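Local coordinates for uncharacterized protein (Bacteroides thetaiotaomicron VPI-5482, PDB 3KNY), which is of unknown function and is a two-domain protein of the BT_3535-like family, probably exported as a lipoprotein, at residues E92-I97 and V210-F215; N21-P26 and E54-F59. One frame throughout, in Å; residues are numbered along the deposited sequence.

Interaction 1 (E92-I97 and V210-F215); sequences EGFLNI and VQKTGF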
loop_
_atom_site.group_PDB
_atom_site.type_symbol
_atom_site.label_atom_id
_atom_site.label_comp_id
_atom_site.label_asym_id
_atom_site.label_seq_id
_atom_site.Cartn_x
_atom_site.Cartn_y
_atom_site.Cartn_z
ATOM N N GLU A 92 8.283 2.302 -6.556
ATOM C CA GLU A 92 7.207 3.244 -6.196
ATOM C C GLU A 92 6.849 3.189 -4.712
ATOM O O GLU A 92 6.812 4.214 -4.036
ATOM C CB GLU A 92 5.934 2.883 -6.981
ATOM C CG GLU A 92 5.936 3.348 -8.407
ATOM C CD GLU A 92 5.509 4.781 -8.522
ATOM O OE1 GLU A 92 4.278 5.062 -8.541
ATOM O OE2 GLU A 92 6.424 5.620 -8.582
ATOM N N GLY A 93 6.537 1.983 -4.242
ATOM C CA GLY A 93 6.156 1.734 -2.863
ATOM C C GLY A 93 5.221 0.540 -2.785
ATOM O O GLY A 93 5.221 -0.311 -3.664
ATOM N N PHE A 94 4.406 0.492 -1.744
ATOM C CA PHE A 94 3.416 -0.561 -1.586
ATOM C C PHE A 94 2.159 -0.282 -2.413
ATOM O O PHE A 94 1.964 0.858 -2.851
ATOM C CB PHE A 94 3.061 -0.692 -0.130
ATOM C CG PHE A 94 4.246 -0.953 0.743
ATOM C CD1 PHE A 94 4.904 -2.167 0.682
ATOM C CD2 PHE A 94 4.717 0.023 1.620
ATOM C CE1 PHE A 94 6.003 -2.430 1.481
ATOM C CE2 PHE A 94 5.825 -0.230 2.445
ATOM C CZ PHE A 94 6.469 -1.469 2.370
ATOM N N LEU A 95 1.355 -1.332 -2.664
ATOM C CA LEU A 95 0.075 -1.221 -3.380
ATOM C C LEU A 95 -0.996 -2.116 -2.745
ATOM O O LEU A 95 -0.726 -3.270 -2.456
ATOM C CB LEU A 95 0.246 -1.593 -4.851
ATOM C CG LEU A 95 -0.961 -1.416 -5.784
ATOM C CD1 LEU A 95 -1.306 0.052 -5.893
ATOM C CD2 LEU A 95 -0.690 -2.033 -7.183
ATOM N N ASN A 96 -2.179 -1.553 -2.489
ATOM C CA ASN A 96 -3.378 -2.279 -2.035
ATOM C C ASN A 96 -4.449 -2.035 -3.041
ATOM O O ASN A 96 -4.477 -0.982 -3.682
ATOM C CB ASN A 96 -3.992 -1.704 -0.773
ATOM C CG ASN A 96 -3.187 -1.964 0.428
ATOM O OD1 ASN A 96 -2.436 -2.925 0.503
ATOM N ND2 ASN A 96 -3.330 -1.106 1.398
ATOM N N ILE A 97 -5.367 -2.990 -3.133
ATOM C CA ILE A 97 -6.510 -2.890 -4.000
ATOM C C ILE A 97 -7.697 -2.851 -3.054
ATOM O O ILE A 97 -7.933 -3.811 -2.306
ATOM C CB ILE A 97 -6.577 -4.094 -4.926
ATOM C CG1 ILE A 97 -5.165 -4.449 -5.449
ATOM C CG2 ILE A 97 -7.591 -3.838 -6.048
ATOM C CD1 ILE A 97 -4.529 -3.415 -6.279
ATOM N N VAL A 210 10.968 7.075 9.787
ATOM C CA VAL A 210 10.298 6.310 8.752
ATOM C C VAL A 210 9.802 7.192 7.614
ATOM O O VAL A 210 9.054 8.127 7.829
ATOM C CB VAL A 210 9.105 5.567 9.310
ATOM C CG1 VAL A 210 8.394 4.801 8.184
ATOM C CG2 VAL A 210 9.557 4.628 10.453
ATOM N N GLN A 211 10.223 6.888 6.394
ATOM C CA GLN A 211 9.749 7.608 5.220
ATOM C C GLN A 211 9.248 6.558 4.232
ATOM O O GLN A 211 10.064 5.872 3.618
ATOM C CB GLN A 211 10.873 8.426 4.613
ATOM C CG GLN A 211 11.391 9.509 5.499
ATOM C CD GLN A 211 12.604 10.216 4.898
ATOM O OE1 GLN A 211 13.709 9.749 4.971
ATOM N NE2 GLN A 211 12.376 11.338 4.315
ATOM N N LYS A 212 7.925 6.430 4.084
ATOM C CA LYS A 212 7.322 5.408 3.224
ATOM C C LYS A 212 6.108 5.890 2.455
ATOM O O LYS A 212 5.473 6.849 2.857
ATOM C CB LYS A 212 6.914 4.184 4.069
ATOM C CG LYS A 212 8.092 3.516 4.719
ATOM C CD LYS A 212 8.219 2.068 4.379
ATOM C CE LYS A 212 9.618 1.755 4.002
ATOM N NZ LYS A 212 9.818 0.354 3.631
ATOM N N THR A 213 5.785 5.204 1.359
ATOM C CA THR A 213 4.627 5.542 0.546
ATOM C C THR A 213 3.873 4.275 0.148
ATOM O O THR A 213 4.451 3.297 -0.285
ATOM C CB THR A 213 5.023 6.334 -0.709
ATOM O OG1 THR A 213 5.617 7.581 -0.322
ATOM C CG2 THR A 213 3.819 6.642 -1.590
ATOM N N GLY A 214 2.571 4.307 0.338
ATOM C CA GLY A 214 1.712 3.247 -0.064
ATOM C C GLY A 214 0.670 3.783 -1.029
ATOM O O GLY A 214 0.161 4.906 -0.863
ATOM N N PHE A 215 0.353 2.961 -2.029
ATOM C CA PHE A 215 -0.614 3.295 -3.052
ATOM C C PHE A 215 -1.854 2.434 -2.920
ATOM O O PHE A 215 -1.801 1.304 -2.449
ATOM C CB PHE A 215 0.009 3.146 -4.442
ATOM C CG PHE A 215 1.082 4.167 -4.733
ATOM C CD1 PHE A 215 2.390 3.926 -4.391
ATOM C CD2 PHE A 215 0.757 5.395 -5.308
ATOM C CE1 PHE A 215 3.387 4.878 -4.655
ATOM C CE2 PHE A 215 1.728 6.353 -5.570
ATOM C CZ PHE A 215 3.055 6.085 -5.236
#
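Phe94 pairs with Gly214 and Leu95 with Phe215 as neighbouring parallel strands, whose axes approach to 4.4 Å at 27°. The backbone ladder has three hydrogen bonds. Phe94 N donates to Thr213 O (3.2 Å), Phe215 N to Phe94 O (2.8 Å) and Asn96 N to Phe215 O (2.9 Å).

Phe215 and Leu95 share one face of the sheet, and their side chains cross at about a right angle. Leu95 CD1 touches Phe215 CB at 3.7 Å. CG of Phe215 is anti to its carbonyl carbon (chi1 -68°), beside the backbone N. The ring edge beyond it meets Glu92 O, at 3.5 Å from Phe215 CE1. Glu92 OE1 lies 3.7 Å from Phe215 CZ and also forms a salt bridge with Lys186. On the other face, Lys212 CD reaches the edge of the Phe94 ring at CE2 (3.8 Å). An alanine at Phe215 would keep the CB contact with Leu95 but would probably open a gap where the ring meets Glu92 and, on strand 188-201, Leu188 and Ala190. Three backbone bonds thus join the strands, with Phe215 and Leu95 packed on one face and Phe94 and Lys212 on the other.

Interaction 2 (N21-P26 and E54-F59); sequences NPEYAP and EINYSF
Tyr24 and Asn56 bring a type I beta turn, Asn21 to Tyr24, against strand 53-55 and the residues that follow. Their side chains approach at a slant, with the ring and amide planes 89° apart. Tyr24 CE1 meets Asn56 CB at 3.6 Å. Next to it, Tyr24 CD1 lies 3.3 Å from Glu54 O. The Tyr24 OH is hydrogen-bonded to Thr131 N of strand 124-134.

Glu23 approaches Asn56 from the turn. Its carboxylate plane stands 87° from the amide plane, and Glu23 OE2 is 3.6 Å from Asn56 ND2, a proximity without a hydrogen bond. Asn56 CG, anti to the backbone N (chi1 176°), lies against Glu23 O.

Ala25 CB meets the Tyr57 ring at its edge, in the ring plane, 3.9 Å from Tyr57 CE2. Ile55 CG2 rests over one face of the same ring, offset toward the rim. Trp46 meets Tyr57 edge-to-face. Ala25 N donates a nearly straight bond to Ile55 O (2.8 Å), and the return bond from Ile55 N to Ala25 O is weak.

Glu54 sends its extended chain past Ala25 O, and Glu54 OE2 comes within 4.0 Å of Pro26 CA. Tyr91 OH and Met15 N bond to this carboxylate, so both oxygens have partners. At the far end, Asn56 closes an Asx turn: Asn56 OD1 accepts from Ser58 N at 2.6 Å, with the donor nearly along the C=O axis.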
loop_
_atom_site.group_PDB
_atom_site.type_symbol
_atom_site.label_atom_id
_atom_site.label_comp_id
_atom_site.label_asym_id
_atom_site.label_seq_id
_atom_site.Cartn_x
_atom_site.Cartn_y
_atom_site.Cartn_z
ATOM N N ASN A 21 7.318 -6.532 5.632
ATOM C CA ASN A 21 5.943 -6.067 5.582
ATOM C C ASN A 21 5.241 -7.254 4.944
ATOM O O ASN A 21 5.028 -7.301 3.737
ATOM C CB ASN A 21 5.793 -4.740 4.800
ATOM C CG ASN A 21 4.566 -3.916 5.260
ATOM O OD1 ASN A 21 3.898 -4.274 6.241
ATOM N ND2 ASN A 21 4.275 -2.814 4.553
ATOM N N PRO A 22 4.926 -8.257 5.774
ATOM C CA PRO A 22 4.551 -9.590 5.286
ATOM C C PRO A 22 3.281 -9.653 4.442
ATOM O O PRO A 22 3.136 -10.592 3.668
ATOM C CB PRO A 22 4.395 -10.406 6.578
ATOM C CG PRO A 22 4.015 -9.398 7.622
ATOM C CD PRO A 22 4.683 -8.102 7.224
ATOM N N GLU A 23 2.394 -8.663 4.561
ATOM C CA GLU A 23 1.154 -8.652 3.773
ATOM C C GLU A 23 1.381 -8.267 2.296
ATOM O O GLU A 23 0.447 -8.344 1.499
ATOM C CB GLU A 23 0.071 -7.761 4.448
ATOM C CG GLU A 23 0.232 -6.195 4.343
ATOM C CD GLU A 23 -0.822 -5.385 5.185
ATOM O OE1 GLU A 23 -0.860 -5.607 6.417
ATOM O OE2 GLU A 23 -1.592 -4.524 4.634
ATOM N N TYR A 24 2.614 -7.886 1.948
ATOM C CA TYR A 24 2.985 -7.433 0.606
ATOM C C TYR A 24 4.032 -8.331 -0.091
ATOM O O TYR A 24 5.001 -8.775 0.527
ATOM C CB TYR A 24 3.544 -5.989 0.685
ATOM C CG TYR A 24 2.522 -4.962 1.151
ATOM C CD1 TYR A 24 1.672 -4.320 0.245
ATOM C CD2 TYR A 24 2.401 -4.636 2.490
ATOM C CE1 TYR A 24 0.723 -3.405 0.670
ATOM C CE2 TYR A 24 1.459 -3.707 2.923
ATOM C CZ TYR A 24 0.619 -3.110 2.014
ATOM O OH TYR A 24 -0.313 -2.217 2.470
ATOM N N ALA A 25 3.853 -8.553 -1.394
ATOM C CA ALA A 25 4.773 -9.370 -2.198
ATOM C C ALA A 25 6.031 -8.573 -2.559
ATOM O O ALA A 25 5.926 -7.475 -3.096
ATOM C CB ALA A 25 4.077 -9.867 -3.485
ATOM N N PRO A 26 7.223 -9.122 -2.274
ATOM C CA PRO A 26 8.486 -8.489 -2.682
ATOM C C PRO A 26 8.541 -8.291 -4.179
ATOM O O PRO A 26 7.950 -9.087 -4.911
ATOM C CB PRO A 26 9.549 -9.528 -2.312
ATOM C CG PRO A 26 8.911 -10.470 -1.337
ATOM C CD PRO A 26 7.427 -10.366 -1.507
ATOM N N GLU A 54 5.288 -3.249 -4.440
ATOM C CA GLU A 54 5.214 -4.410 -3.600
ATOM C C GLU A 54 3.756 -4.513 -3.255
ATOM O O GLU A 54 3.226 -3.653 -2.560
ATOM C CB GLU A 54 6.132 -4.275 -2.400
ATOM C CG GLU A 54 7.598 -4.422 -2.833
ATOM C CD GLU A 54 8.602 -4.065 -1.757
ATOM O OE1 GLU A 54 8.346 -3.090 -0.988
ATOM O OE2 GLU A 54 9.658 -4.749 -1.710
ATOM N N ILE A 55 3.121 -5.569 -3.768
ATOM C CA ILE A 55 1.668 -5.658 -3.892
ATOM C C ILE A 55 1.010 -6.584 -2.860
ATOM O O ILE A 55 1.478 -7.678 -2.584
ATOM C CB ILE A 55 1.301 -6.136 -5.328
ATOM C CG1 ILE A 55 1.962 -5.234 -6.381
ATOM C CG2 ILE A 55 -0.197 -6.152 -5.534
ATOM C CD1 ILE A 55 1.776 -5.667 -7.862
ATOM N N ASN A 56 -0.084 -6.122 -2.285
ATOM C CA ASN A 56 -0.904 -6.949 -1.420
ATOM C C ASN A 56 -2.050 -7.480 -2.271
ATOM O O ASN A 56 -2.854 -6.704 -2.771
ATOM C CB ASN A 56 -1.442 -6.157 -0.229
ATOM C CG ASN A 56 -2.379 -6.975 0.626
ATOM O OD1 ASN A 56 -3.051 -7.859 0.125
ATOM N ND2 ASN A 56 -2.434 -6.685 1.914
ATOM N N TYR A 57 -2.119 -8.808 -2.406
ATOM C CA TYR A 57 -3.122 -9.482 -3.248
ATOM C C TYR A 57 -4.392 -9.883 -2.484
ATOM O O TYR A 57 -5.253 -10.543 -3.049
ATOM C CB TYR A 57 -2.492 -10.693 -3.968
ATOM C CG TYR A 57 -1.466 -10.296 -5.028
ATOM C CD1 TYR A 57 -1.867 -9.870 -6.302
ATOM C CD2 TYR A 57 -0.098 -10.327 -4.753
ATOM C CE1 TYR A 57 -0.920 -9.483 -7.288
ATOM C CE2 TYR A 57 0.855 -9.934 -5.725
ATOM C CZ TYR A 57 0.432 -9.520 -6.990
ATOM O OH TYR A 57 1.376 -9.137 -7.928
ATOM N N SER A 58 -4.539 -9.445 -1.232
ATOM C CA SER A 58 -5.697 -9.812 -0.397
ATOM C C SER A 58 -7.052 -9.663 -1.101
ATOM O O SER A 58 -8.000 -10.358 -0.763
ATOM C CB SER A 58 -5.751 -8.974 0.887
ATOM O OG SER A 58 -6.281 -7.674 0.605
ATOM N N PHE A 59 -7.151 -8.750 -2.054
ATOM C CA PHE A 59 -8.418 -8.520 -2.734
ATOM C C PHE A 59 -8.915 -9.651 -3.627
ATOM O O PHE A 59 -10.095 -9.691 -3.977
ATOM C CB PHE A 59 -8.321 -7.272 -3.580
ATOM C CG PHE A 59 -7.594 -7.468 -4.873
ATOM C CD1 PHE A 59 -6.201 -7.534 -4.904
ATOM C CD2 PHE A 59 -8.304 -7.554 -6.072
ATOM C CE1 PHE A 59 -5.525 -7.691 -6.107
ATOM C CE2 PHE A 59 -7.636 -7.705 -7.273
ATOM C CZ PHE A 59 -6.239 -7.772 -7.292
#

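How the interactions relate
Interaction 2 closes before interaction 1 opens along the chain, and their centres lie 11 Å apart. Both reach the same mixed sheet. Strand 93-97 lies between strands 53-55 and 204-217 and runs parallel to both. The contacts touch directly. Leu95 O and Asn56 N are 2.9 Å apart, a probable hydrogen bond, and Ile97 packs on Phe59. The rings of Phe94 and Tyr24 also meet. Strand 93-97 thus ties the C-terminal strand to strand 53-55, and the loop 21-26 packs on the latter. Segments far apart in sequence, from residue 21 to residue 215, are in this way brought together around one sheet.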